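PDB 3MAB: uncharacterized protein from Listeria monocytogenes, which is of unknown function but carries a TfoX C-terminal domain, a small all-helical fold of the helix-hairpin-helix clan, in which many members bind DNA. Local coordinates for residues S49-A61 with L70-H82. The protein carries 2 engineered substitutions. Sequence-based numbering, arbitrary orientation.
Sequences SVCMSELYALEGA and LDEAKKIELKKFH. Engineered in segment 49-61: Met52 (natural residue Leu).
Leu78 of helix 72-82 is a knob in the hole formed by Met52, Leu55, Tyr56 and Glu59 of helix 52-61. Its branches part: CD1 lies 3.7 Å from Tyr56 CD1, at the ring edge, and also meets the aliphatic CB of Glu59, while CD2 faces CG and CD1 of Leu55. With CG anti to the backbone N (chi1 -177°) and the branch turned by chi2, Leu55 carries CD2 across to helix 72-82; there it touches the Leu78 carbonyl oxygen and the edge of the Phe81 ring, 3.8 Å from Phe81 CD2. The engineered Met52 bends at chi2 and chi3, laying CE on Leu78 CB and bringing SD to 3.6 Å from His82 CB, oblique to the imidazole. Tyr56 runs at about a right angle to Lys75, its OH 3.6 Å from Lys75 CB. Toward the loop, Leu70 CD1 meets the Tyr56 carbonyl oxygen and CD2 packs on Glu59 CG.

No direct hydrogen bond joins the segments; one water bridges each polar edge. One links Val50 O with His82 NE2, 2.7 Å from NE2 and in the imidazole plane. The other donates to Glu59 OE1 and accepts from Lys74 NZ, whose methylene chain crosses the carboxylate. Lys74 NZ forms its salt bridge with Glu77 OE1 (2.7 Å), whereas Ser36 and Gln63 hold the Glu59 oxygens. Asp71 N-caps helix 72-82, OD1 accepting from Lys74 N.

With axes 10.3 Å apart at 136°, this is an inclined helix pair: helix 72-85 packs onto helix 52-63, whose Leu55 also touches Phe40 of helix 28-46, in the helix-on-helix packing of the all-helical TfoX C-terminal domain.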
# COMPACT_ATOMS: atom_id res chain seq x y z
N SER B 49 -10.29 15.65 -13.07
CA SER B 49 -9.33 14.84 -13.84
C SER B 49 -8.78 13.64 -13.06
O SER B 49 -8.23 12.70 -13.65
CB SER B 49 -8.16 15.68 -14.32
OG SER B 49 -8.58 16.77 -15.12
N VAL B 50 -8.93 13.64 -11.73
CA VAL B 50 -8.50 12.46 -10.95
C VAL B 50 -9.35 11.29 -11.39
O VAL B 50 -10.54 11.44 -11.72
CB VAL B 50 -8.66 12.63 -9.46
CG1 VAL B 50 -7.80 13.76 -8.95
CG2 VAL B 50 -10.10 12.80 -9.06
N CYS B 51 -8.76 10.12 -11.44
CA CYS B 51 -9.47 9.05 -12.14
C CYS B 51 -9.19 7.70 -11.53
O CYS B 51 -8.90 7.59 -10.33
CB CYS B 51 -9.09 9.08 -13.61
SG CYS B 51 -7.37 8.66 -13.81
N MET B 52 -9.35 6.65 -12.32
CA MET B 52 -9.44 5.33 -11.73
C MET B 52 -8.21 4.99 -10.98
O MET B 52 -8.23 4.34 -9.94
CB MET B 52 -9.66 4.29 -12.84
CG MET B 52 -10.18 3.04 -12.35
SD MET B 52 -11.73 3.20 -11.46
CE MET B 52 -11.31 1.95 -10.29
N SER B 53 -7.08 5.35 -11.57
CA SER B 53 -5.79 5.21 -10.94
C SER B 53 -5.74 5.71 -9.53
O SER B 53 -5.28 4.98 -8.63
CB SER B 53 -4.71 5.91 -11.77
OG SER B 53 -4.82 5.45 -13.10
N GLU B 54 -6.23 6.92 -9.30
CA GLU B 54 -6.23 7.50 -7.98
C GLU B 54 -7.18 6.71 -7.02
O GLU B 54 -6.89 6.51 -5.84
CB GLU B 54 -6.65 8.97 -7.98
CG GLU B 54 -5.62 9.96 -8.34
CD GLU B 54 -5.58 10.28 -9.79
OE1 GLU B 54 -4.88 11.25 -10.10
OE2 GLU B 54 -6.22 9.61 -10.61
N LEU B 55 -8.34 6.27 -7.52
CA LEU B 55 -9.26 5.49 -6.68
C LEU B 55 -8.70 4.18 -6.22
O LEU B 55 -8.78 3.81 -5.07
CB LEU B 55 -10.58 5.29 -7.46
CG LEU B 55 -11.71 4.56 -6.76
CD1 LEU B 55 -12.06 5.20 -5.39
CD2 LEU B 55 -12.91 4.51 -7.63
N TYR B 56 -8.11 3.43 -7.14
CA TYR B 56 -7.39 2.23 -6.77
C TYR B 56 -6.30 2.52 -5.77
O TYR B 56 -6.13 1.74 -4.80
CB TYR B 56 -6.79 1.57 -8.02
CG TYR B 56 -7.69 0.72 -8.91
CD1 TYR B 56 -8.94 0.31 -8.53
CD2 TYR B 56 -7.21 0.28 -10.13
CE1 TYR B 56 -9.76 -0.46 -9.38
CE2 TYR B 56 -8.04 -0.49 -10.98
CZ TYR B 56 -9.27 -0.85 -10.56
OH TYR B 56 -10.01 -1.64 -11.42
N ALA B 57 -5.51 3.58 -5.97
CA ALA B 57 -4.44 3.94 -5.05
C ALA B 57 -4.94 4.18 -3.65
O ALA B 57 -4.37 3.71 -2.67
CB ALA B 57 -3.69 5.19 -5.55
N LEU B 58 -6.06 4.88 -3.54
CA LEU B 58 -6.65 5.22 -2.28
C LEU B 58 -7.16 3.98 -1.56
O LEU B 58 -6.96 3.82 -0.36
CB LEU B 58 -7.77 6.24 -2.44
CG LEU B 58 -7.31 7.60 -2.85
CD1 LEU B 58 -8.50 8.46 -3.22
CD2 LEU B 58 -6.56 8.33 -1.76
N GLU B 59 -7.83 3.06 -2.28
CA GLU B 59 -8.32 1.84 -1.63
C GLU B 59 -7.18 0.97 -1.21
O GLU B 59 -7.20 0.40 -0.11
CB GLU B 59 -9.26 1.05 -2.55
CG GLU B 59 -9.84 -0.22 -1.98
CD GLU B 59 -10.72 -0.02 -0.77
OE1 GLU B 59 -11.31 1.07 -0.65
OE2 GLU B 59 -10.90 -0.96 0.03
N GLY B 60 -6.14 0.86 -2.04
CA GLY B 60 -4.97 0.11 -1.67
C GLY B 60 -4.32 0.74 -0.43
O GLY B 60 -3.93 0.03 0.49
N ALA B 61 -4.25 2.04 -0.37
CA ALA B 61 -3.70 2.71 0.83
C ALA B 61 -4.48 2.34 2.10
O ALA B 61 -3.88 1.99 3.13
CB ALA B 61 -3.65 4.23 0.63
N LEU B 70 -5.24 -5.62 -5.05
CA LEU B 70 -6.62 -5.57 -4.65
C LEU B 70 -7.39 -6.76 -5.21
O LEU B 70 -7.16 -7.14 -6.34
CB LEU B 70 -7.29 -4.27 -5.12
CG LEU B 70 -6.92 -2.97 -4.38
CD1 LEU B 70 -7.36 -1.73 -5.13
CD2 LEU B 70 -7.51 -3.06 -2.93
N ASP B 71 -8.28 -7.32 -4.41
CA ASP B 71 -9.12 -8.41 -4.91
C ASP B 71 -9.98 -7.98 -6.08
O ASP B 71 -10.34 -6.80 -6.23
CB ASP B 71 -9.90 -9.10 -3.81
CG ASP B 71 -10.80 -8.20 -3.08
OD1 ASP B 71 -11.95 -8.00 -3.50
OD2 ASP B 71 -10.34 -7.58 -2.10
N GLU B 72 -10.35 -8.95 -6.90
CA GLU B 72 -11.06 -8.63 -8.10
C GLU B 72 -12.42 -8.01 -7.78
O GLU B 72 -12.88 -7.13 -8.49
CB GLU B 72 -11.29 -9.89 -8.90
CG GLU B 72 -11.75 -9.63 -10.31
CD GLU B 72 -10.71 -8.92 -11.12
OE1 GLU B 72 -9.53 -9.31 -10.94
OE2 GLU B 72 -11.09 -8.02 -11.92
N ALA B 73 -13.08 -8.50 -6.73
CA ALA B 73 -14.38 -7.95 -6.36
C ALA B 73 -14.30 -6.47 -6.00
O ALA B 73 -15.14 -5.67 -6.39
CB ALA B 73 -14.99 -8.71 -5.26
N LYS B 74 -13.27 -6.09 -5.28
CA LYS B 74 -13.08 -4.72 -4.89
C LYS B 74 -12.77 -3.88 -6.09
O LYS B 74 -13.30 -2.78 -6.22
CB LYS B 74 -11.98 -4.59 -3.86
CG LYS B 74 -11.73 -3.17 -3.32
CD LYS B 74 -12.91 -2.51 -2.72
CE LYS B 74 -13.34 -3.11 -1.47
NZ LYS B 74 -14.57 -2.43 -1.00
N LYS B 75 -11.91 -4.37 -6.99
CA LYS B 75 -11.61 -3.58 -8.19
C LYS B 75 -12.88 -3.32 -9.03
O LYS B 75 -13.10 -2.20 -9.53
CB LYS B 75 -10.60 -4.28 -9.06
CG LYS B 75 -9.22 -4.35 -8.49
CD LYS B 75 -8.30 -5.03 -9.54
CE LYS B 75 -6.95 -5.32 -9.01
NZ LYS B 75 -6.44 -6.60 -9.57
N ILE B 76 -13.73 -4.35 -9.17
CA ILE B 76 -14.98 -4.19 -9.91
C ILE B 76 -15.90 -3.23 -9.20
O ILE B 76 -16.56 -2.41 -9.85
CB ILE B 76 -15.61 -5.58 -10.23
CG1 ILE B 76 -14.75 -6.23 -11.32
CG2 ILE B 76 -17.09 -5.42 -10.67
CD1 ILE B 76 -15.01 -7.72 -11.48
N GLU B 77 -15.99 -3.28 -7.88
CA GLU B 77 -16.80 -2.36 -7.10
C GLU B 77 -16.36 -0.91 -7.36
O GLU B 77 -17.20 0.02 -7.57
CB GLU B 77 -16.69 -2.74 -5.62
CG GLU B 77 -17.39 -1.77 -4.67
CD GLU B 77 -17.08 -2.02 -3.23
OE1 GLU B 77 -16.35 -2.96 -2.90
OE2 GLU B 77 -17.62 -1.26 -2.40
N LEU B 78 -15.05 -0.68 -7.39
CA LEU B 78 -14.54 0.66 -7.54
C LEU B 78 -14.80 1.13 -8.95
O LEU B 78 -15.14 2.30 -9.17
CB LEU B 78 -13.04 0.69 -7.20
CG LEU B 78 -12.72 0.38 -5.74
CD1 LEU B 78 -11.23 0.25 -5.59
CD2 LEU B 78 -13.24 1.38 -4.75
N LYS B 79 -14.61 0.26 -9.93
CA LYS B 79 -14.89 0.61 -11.34
C LYS B 79 -16.35 0.97 -11.54
O LYS B 79 -16.65 1.96 -12.26
CB LYS B 79 -14.51 -0.55 -12.25
CG LYS B 79 -14.65 -0.18 -13.67
CD LYS B 79 -14.19 -1.27 -14.63
CE LYS B 79 -12.68 -1.25 -14.86
NZ LYS B 79 -12.29 -1.88 -16.16
N LYS B 80 -17.25 0.24 -10.93
CA LYS B 80 -18.68 0.56 -11.08
C LYS B 80 -18.94 1.96 -10.53
O LYS B 80 -19.69 2.73 -11.11
CB LYS B 80 -19.53 -0.46 -10.37
CG LYS B 80 -19.57 -1.77 -11.01
CD LYS B 80 -19.69 -1.77 -12.55
CE LYS B 80 -18.82 -2.89 -13.17
NZ LYS B 80 -17.36 -2.80 -12.77
N PHE B 81 -18.38 2.29 -9.39
CA PHE B 81 -18.53 3.61 -8.74
C PHE B 81 -17.97 4.68 -9.65
O PHE B 81 -18.66 5.66 -9.98
CB PHE B 81 -17.88 3.58 -7.38
CG PHE B 81 -17.72 4.92 -6.73
CD1 PHE B 81 -18.82 5.67 -6.31
CD2 PHE B 81 -16.48 5.44 -6.59
CE1 PHE B 81 -18.63 6.89 -5.70
CE2 PHE B 81 -16.30 6.68 -5.99
CZ PHE B 81 -17.38 7.37 -5.55
N HIS B 82 -16.79 4.50 -10.16
CA HIS B 82 -16.17 5.50 -10.96
C HIS B 82 -16.95 5.72 -12.26
O HIS B 82 -17.15 6.85 -12.68
CB HIS B 82 -14.73 5.13 -11.27
CG HIS B 82 -14.02 6.20 -12.01
ND1 HIS B 82 -13.75 6.11 -13.35
CD2 HIS B 82 -13.55 7.40 -11.61
CE1 HIS B 82 -13.13 7.21 -13.75
NE2 HIS B 82 -13.02 8.02 -12.72
O HOH W 1 -12.33 10.64 -13.19
O HOH W 2 -14.25 0.50 -0.86